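Local coordinates for L-rhamnose mutarotase (Formosa agariphila, PDB 6HHN), which catalyses the interconversion of alpha- and beta-L-rhamnose during the breakdown of the green-algal polysaccharide ulvan, at the interface of chains A and B. Coordinates in Å, arbitrary orientation; residue numbers count along the deposited sequence, not the author numbering. Chains: chain A/B, L-rhamnose mutarotase.

The interface of chains A and B. Residues chain A 41, 44-45, 49-51; chain B 114-115.
The carboxyl end of chain B, at the tip of strand 106-114, docks between helix 38-46 and the short strand 49-50 of chain A; the centre of the contact is about 12 Å from A:His33, the probable proton donor. B:Met114 buries 76 Å² here, B:Glu115 51 Å² and A:Lys45 34 Å². In B:Met114, CG stands anti to the backbone N (chi1 -176°) and the chain runs on nearly extended (chi2 -158°), which sets its sulfur SD against the helix backbone, 4.0 Å from A:Lys41 CA. A bend at the thioether (chi3 70°) turns the terminal methyl toward the strand. CE of B:Met114 lies 4.1 Å from CG1 of A:Val49; the two side chains cross at about a right angle. CE of B:Met114 also lies 4.1 Å from A:Leu44 CB, so the tip is packed from both helix and strand. An alanine in place of B:Met114 would probably loosen this docking, since the thioether and methyl that bridge helix and strand would be gone.

Polar anchoring comes from the terminal carboxylate of B:Glu115, a residue that is itself poorly ordered. OXT of B:Glu115 accepts a nearly straight hydrogen bond from the backbone N of A:Glu51 (2.9 Å, 171° at H). The other oxygen, O of B:Glu115, lies 3.0 Å from the oxygen of water 1, which links it to the carbonyl of A:Val49. The extended side chain of A:Lys45 runs alongside, its CE 3.7 Å from B:Glu115 O; the lysine's charge may help stabilise the carboxylate. Repeated by two-fold symmetry, this C-terminal clasp helps hold the homodimer together.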
loop_
_atom_site.group_PDB
_atom_site.type_symbol
_atom_site.label_atom_id
_atom_site.label_comp_id
_atom_site.label_asym_id
_atom_site.label_seq_id
_atom_site.Cartn_x
_atom_site.Cartn_y
_atom_site.Cartn_z
ATOM N N LYS A 41 -18.750 4.414 -6.900
ATOM C CA LYS A 41 -18.132 5.373 -5.990
ATOM C C LYS A 41 -19.082 5.696 -4.843
ATOM O O LYS A 41 -18.692 5.681 -3.667
ATOM C CB LYS A 41 -17.740 6.645 -6.741
ATOM C CG LYS A 41 -16.609 6.474 -7.748
ATOM C CD LYS A 41 -16.222 7.822 -8.355
ATOM C CE LYS A 41 -15.461 7.662 -9.660
ATOM N NZ LYS A 41 -15.028 8.983 -10.211
ATOM N N LEU A 44 -19.412 2.762 -2.389
ATOM C CA LEU A 44 -18.244 2.658 -1.528
ATOM C C LEU A 44 -18.309 3.705 -0.423
ATOM O O LEU A 44 -18.100 3.394 0.756
ATOM C CB LEU A 44 -16.986 2.800 -2.381
ATOM C CG LEU A 44 -16.671 1.606 -3.297
ATOM C CD1 LEU A 44 -15.579 1.982 -4.270
ATOM C CD2 LEU A 44 -16.269 0.419 -2.459
ATOM N N LYS A 45 -18.622 4.953 -0.789
ATOM C CA LYS A 45 -18.758 6.008 0.218
ATOM C C LYS A 45 -19.860 5.686 1.224
ATOM O O LYS A 45 -19.672 5.850 2.434
ATOM C CB LYS A 45 -18.993 7.349 -0.475
ATOM C CG LYS A 45 -17.792 7.845 -1.279
ATOM C CD LYS A 45 -18.040 9.245 -1.792
ATOM C CE LYS A 45 -17.036 9.632 -2.863
ATOM N NZ LYS A 45 -17.530 10.793 -3.668
ATOM N N VAL A 49 -16.153 3.776 3.020
ATOM C CA VAL A 49 -14.824 3.778 2.420
ATOM C C VAL A 49 -14.431 5.205 2.064
ATOM O O VAL A 49 -15.223 5.953 1.470
ATOM C CB VAL A 49 -14.789 2.886 1.170
ATOM C CG1 VAL A 49 -13.401 2.942 0.516
ATOM C CG2 VAL A 49 -15.144 1.467 1.517
ATOM N N SER A 50 -13.202 5.577 2.408
ATOM C CA SER A 50 -12.627 6.840 1.975
ATOM C C SER A 50 -11.149 6.635 1.681
ATOM O O SER A 50 -10.553 5.612 2.048
ATOM C CB SER A 50 -12.795 7.935 3.034
ATOM O OG SER A 50 -12.104 7.607 4.230
ATOM N N GLU A 51 -10.572 7.616 0.989
ATOM C CA GLU A 51 -9.140 7.654 0.701
ATOM C C GLU A 51 -8.646 6.312 0.173
ATOM O O GLU A 51 -7.677 5.731 0.666
ATOM C CB GLU A 51 -8.354 8.108 1.919
ATOM C CG GLU A 51 -8.719 9.527 2.325
ATOM C CD GLU A 51 -7.911 10.016 3.497
ATOM O OE1 GLU A 51 -6.670 9.903 3.433
ATOM O OE2 GLU A 51 -8.522 10.490 4.481
ATOM N N MET B 114 -9.890 7.470 -4.994
ATOM C CA MET B 114 -11.209 8.007 -4.647
ATOM C C MET B 114 -11.129 8.590 -3.242
ATOM O O MET B 114 -10.891 7.858 -2.277
ATOM C CB MET B 114 -12.278 6.904 -4.701
ATOM C CG MET B 114 -13.676 7.421 -4.442
ATOM S SD MET B 114 -14.841 6.166 -3.873
ATOM C CE MET B 114 -14.217 5.844 -2.227
ATOM N N GLU B 115 -11.356 9.892 -3.120
ATOM C CA GLU B 115 -11.348 10.524 -1.801
ATOM C C GLU B 115 -12.511 10.023 -0.937
ATOM O O GLU B 115 -13.635 9.861 -1.430
ATOM C CB GLU B 115 -11.431 12.040 -1.929
ATOM C CG GLU B 115 -11.436 12.758 -0.587
ATOM C CD GLU B 115 -11.722 14.245 -0.720
ATOM O OE1 GLU B 115 -11.099 14.894 -1.586
ATOM O OE2 GLU B 115 -12.580 14.756 0.033
ATOM O OXT GLU B 115 -12.342 9.791 0.270
HETATM O O HOH W 1 -15.411 9.112 0.828
#